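Local structure of trans-4-hydroxy-L-proline dehydratase (Clostridioides difficile 70-100-2010, 6VXC) at residues T148-M156 with V530-M539. The protein catalyses the dehydration of trans-4-hydroxy-L-proline to (S)-1-pyrroline-5-carboxylate, using a glycyl radical, in the anaerobic breakdown of hydroxyproline. Sequence-based numbering, arbitrary orientation.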
loop_
_atom_site.group_PDB
_atom_site.type_symbol
_atom_site.label_atom_id
_atom_site.label_comp_id
_atom_site.label_asym_id
_atom_site.label_seq_id
_atom_site.Cartn_x
_atom_site.Cartn_y
_atom_site.Cartn_z
ATOM N N THR A 148 -19.973 7.224 3.693
ATOM C CA THR A 148 -19.763 6.066 4.557
ATOM C C THR A 148 -18.984 6.416 5.818
ATOM O O THR A 148 -19.105 5.705 6.814
ATOM C CB THR A 148 -19.024 4.934 3.824
ATOM O OG1 THR A 148 -17.807 5.433 3.265
ATOM C CG2 THR A 148 -19.894 4.319 2.726
ATOM N N ARG A 149 -18.190 7.485 5.807
ATOM C CA ARG A 149 -17.408 7.785 6.998
ATOM C C ARG A 149 -18.321 8.042 8.195
ATOM O O ARG A 149 -18.009 7.642 9.323
ATOM C CB ARG A 149 -16.477 8.978 6.766
ATOM C CG ARG A 149 -15.521 9.177 7.959
ATOM C CD ARG A 149 -14.520 10.314 7.825
ATOM N NE ARG A 149 -13.519 10.218 8.884
ATOM C CZ ARG A 149 -13.683 10.632 10.136
ATOM N NH1 ARG A 149 -14.823 11.204 10.504
ATOM N NH2 ARG A 149 -12.708 10.460 11.021
ATOM N N ASP A 150 -19.456 8.709 7.972
ATOM C CA ASP A 150 -20.374 8.961 9.081
ATOM C C ASP A 150 -21.107 7.691 9.496
ATOM O O ASP A 150 -21.337 7.468 10.685
ATOM C CB ASP A 150 -21.345 10.086 8.720
ATOM C CG ASP A 150 -20.682 11.466 8.794
ATOM O OD1 ASP A 150 -19.556 11.559 9.343
ATOM O OD2 ASP A 150 -21.280 12.454 8.311
ATOM N N LYS A 151 -21.464 6.837 8.536
ATOM C CA LYS A 151 -22.006 5.525 8.877
ATOM C C LYS A 151 -21.057 4.749 9.789
ATOM O O LYS A 151 -21.494 4.089 10.736
ATOM C CB LYS A 151 -22.280 4.746 7.595
ATOM C CG LYS A 151 -23.325 5.413 6.717
ATOM C CD LYS A 151 -23.488 4.778 5.357
ATOM C CE LYS A 151 -24.554 5.561 4.581
ATOM N NZ LYS A 151 -24.560 5.137 3.174
ATOM N N ILE A 152 -19.756 4.812 9.516
ATOM C CA ILE A 152 -18.786 4.091 10.334
ATOM C C ILE A 152 -18.666 4.724 11.716
ATOM O O ILE A 152 -18.852 4.060 12.742
ATOM C CB ILE A 152 -17.427 4.043 9.618
ATOM C CG1 ILE A 152 -17.551 3.181 8.368
ATOM C CG2 ILE A 152 -16.341 3.540 10.559
ATOM C CD1 ILE A 152 -16.350 3.272 7.465
ATOM N N ILE A 153 -18.348 6.018 11.757
ATOM C CA ILE A 153 -18.072 6.666 13.035
ATOM C C ILE A 153 -19.277 6.560 13.956
ATOM O O ILE A 153 -19.136 6.284 15.149
ATOM C CB ILE A 153 -17.634 8.130 12.827
ATOM C CG1 ILE A 153 -16.275 8.192 12.132
ATOM C CG2 ILE A 153 -17.465 8.832 14.161
ATOM C CD1 ILE A 153 -15.151 7.537 12.935
ATOM N N ASN A 154 -20.481 6.760 13.418
ATOM C CA ASN A 154 -21.671 6.691 14.258
ATOM C C ASN A 154 -21.962 5.285 14.758
ATOM O O ASN A 154 -22.719 5.135 15.718
ATOM C CB ASN A 154 -22.865 7.258 13.501
ATOM C CG ASN A 154 -22.716 8.737 13.269
ATOM O OD1 ASN A 154 -21.994 9.411 14.009
ATOM N ND2 ASN A 154 -23.381 9.256 12.250
ATOM N N ALA A 155 -21.382 4.257 14.150
ATOM C CA ALA A 155 -21.629 2.892 14.591
ATOM C C ALA A 155 -20.572 2.353 15.550
ATOM O O ALA A 155 -20.746 1.253 16.073
ATOM C CB ALA A 155 -21.744 1.959 13.385
ATOM N N MET A 156 -19.499 3.095 15.812
ATOM C CA MET A 156 -18.425 2.585 16.650
ATOM C C MET A 156 -18.775 2.750 18.129
ATOM O O MET A 156 -19.476 3.684 18.518
ATOM C CB MET A 156 -17.112 3.311 16.332
ATOM C CG MET A 156 -16.585 3.077 14.900
ATOM S SD MET A 156 -16.087 1.388 14.600
ATOM C CE MET A 156 -17.563 0.732 13.836
ATOM N N VAL A 530 -18.195 -4.449 11.894
ATOM C CA VAL A 530 -19.168 -3.438 11.488
ATOM C C VAL A 530 -18.754 -2.802 10.167
ATOM O O VAL A 530 -19.580 -2.604 9.267
ATOM C CB VAL A 530 -19.339 -2.379 12.593
ATOM C CG1 VAL A 530 -20.145 -1.188 12.081
ATOM C CG2 VAL A 530 -20.020 -2.995 13.828
ATOM N N ILE A 531 -17.477 -2.423 10.051
ATOM C CA ILE A 531 -16.997 -1.734 8.852
ATOM C C ILE A 531 -17.049 -2.648 7.638
ATOM O O ILE A 531 -17.374 -2.209 6.527
ATOM C CB ILE A 531 -15.583 -1.164 9.098
ATOM C CG1 ILE A 531 -15.676 -0.012 10.098
ATOM C CG2 ILE A 531 -14.916 -0.712 7.795
ATOM C CD1 ILE A 531 -14.365 0.371 10.692
ATOM N N GLU A 532 -16.730 -3.928 7.825
ATOM C CA GLU A 532 -16.812 -4.870 6.723
ATOM C C GLU A 532 -18.236 -4.948 6.172
ATOM O O GLU A 532 -18.434 -4.988 4.952
ATOM C CB GLU A 532 -16.339 -6.247 7.185
ATOM C CG GLU A 532 -16.139 -7.220 6.051
ATOM C CD GLU A 532 -15.585 -8.564 6.478
ATOM O OE1 GLU A 532 -15.177 -8.721 7.657
ATOM O OE2 GLU A 532 -15.563 -9.458 5.607
ATOM N N ASN A 533 -19.240 -4.956 7.055
ATOM C CA ASN A 533 -20.633 -4.934 6.609
ATOM C C ASN A 533 -20.953 -3.675 5.824
ATOM O O ASN A 533 -21.594 -3.729 4.775
ATOM C CB ASN A 533 -21.565 -5.042 7.807
ATOM C CG ASN A 533 -21.736 -6.444 8.260
ATOM O OD1 ASN A 533 -22.547 -7.169 7.705
ATOM N ND2 ASN A 533 -20.987 -6.846 9.268
ATOM N N ILE A 534 -20.536 -2.526 6.347
ATOM C CA ILE A 534 -20.841 -1.252 5.710
ATOM C C ILE A 534 -20.248 -1.198 4.308
ATOM O O ILE A 534 -20.926 -0.819 3.348
ATOM C CB ILE A 534 -20.344 -0.091 6.593
ATOM C CG1 ILE A 534 -21.208 0.028 7.854
ATOM C CG2 ILE A 534 -20.292 1.203 5.807
ATOM C CD1 ILE A 534 -20.700 1.054 8.880
ATOM N N CYS A 535 -18.988 -1.618 4.157
ATOM C CA CYS A 535 -18.367 -1.594 2.832
ATOM C C CYS A 535 -19.057 -2.550 1.869
ATOM O O CYS A 535 -19.282 -2.205 0.709
ATOM C CB CYS A 535 -16.877 -1.925 2.935
ATOM S SG CYS A 535 -15.964 -0.648 3.841
ATOM N N ALA A 536 -19.428 -3.739 2.342
ATOM C CA ALA A 536 -20.091 -4.717 1.487
ATOM C C ALA A 536 -21.437 -4.208 0.982
ATOM O O ALA A 536 -21.790 -4.414 -0.186
ATOM C CB ALA A 536 -20.266 -6.024 2.255
ATOM N N LYS A 537 -22.195 -3.521 1.844
ATOM C CA LYS A 537 -23.534 -3.071 1.470
ATOM C C LYS A 537 -23.497 -1.761 0.695
ATOM O O LYS A 537 -24.288 -1.576 -0.231
ATOM C CB LYS A 537 -24.418 -2.901 2.717
ATOM C CG LYS A 537 -24.727 -4.192 3.467
ATOM C CD LYS A 537 -25.424 -3.918 4.817
ATOM C CE LYS A 537 -25.878 -5.213 5.502
ATOM N NZ LYS A 537 -26.962 -5.916 4.741
ATOM N N HIS A 538 -22.608 -0.837 1.058
ATOM C CA HIS A 538 -22.634 0.502 0.491
ATOM C C HIS A 538 -21.460 0.808 -0.431
ATOM O O HIS A 538 -21.484 1.839 -1.101
ATOM C CB HIS A 538 -22.678 1.546 1.621
ATOM C CG HIS A 538 -23.801 1.320 2.588
ATOM N ND1 HIS A 538 -25.104 1.664 2.309
ATOM C CD2 HIS A 538 -23.818 0.759 3.820
ATOM C CE1 HIS A 538 -25.875 1.329 3.329
ATOM N NE2 HIS A 538 -25.120 0.778 4.260
ATOM N N MET A 539 -20.442 -0.041 -0.483
ATOM C CA MET A 539 -19.349 0.147 -1.437
ATOM C C MET A 539 -19.168 -1.054 -2.354
ATOM O O MET A 539 -18.026 -1.466 -2.589
ATOM C CB MET A 539 -18.021 0.380 -0.719
ATOM C CG MET A 539 -17.878 1.655 0.057
ATOM S SD MET A 539 -16.208 1.648 0.761
ATOM C CE MET A 539 -16.444 2.614 2.243
#
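I152 and I531 meet at the middle of this contact, where the helix of 148-155 runs nearly antiparallel (155°) to the C-terminal end of the long helix 506-538. The axes of the two short segments approach to 10.1 Å, and the interface is mostly aliphatic. The two isoleucine side chains cross at about a right angle: I152 CG2 lies 3.6 Å from I531 CG1, while I152 CG1 faces the tip of I534, with I534 CD1 3.8 Å away. With CG1 of I534 anti to the carbonyl carbon (chi1 -71°) and the chain extended (chi2 173°), that same methyl reaches the opposing backbone, CD1 sitting 3.6 Å from K151 O.

At one end, V530 is met by two methyls. Its CG1 touches A155 CB at 3.8 Å and M156 CE at 3.7 Å; M156 gets there by bending at chi2 and chi3, which brings its terminal methyl up against V530 and near I531 CG1. M156 packs on L161 of helix 158-166 as well.

The other end is more polar. The extended M539 chain brings CE to 3.3 Å from T148 OG1, a hydroxyl that is hydrogen-bonded to I106 O, while T148 CG2 lies alongside H538 CB. Further out, the outstretched K151 puts NZ over one face of the H538 imidazole, offset toward the rim and 3.6 Å from ND1; K537 CB lies over the opposite face. K151 NZ also makes a weak hydrogen bond to R146 O.

No hydrogen bond links the two segments directly; two parts of the PFL-like region far apart in sequence are joined here mainly by van der Waals contact, with the K151 amine over the H538 ring as the polar exception, while T148 OG1 and K151 NZ bond to residues outside both segments.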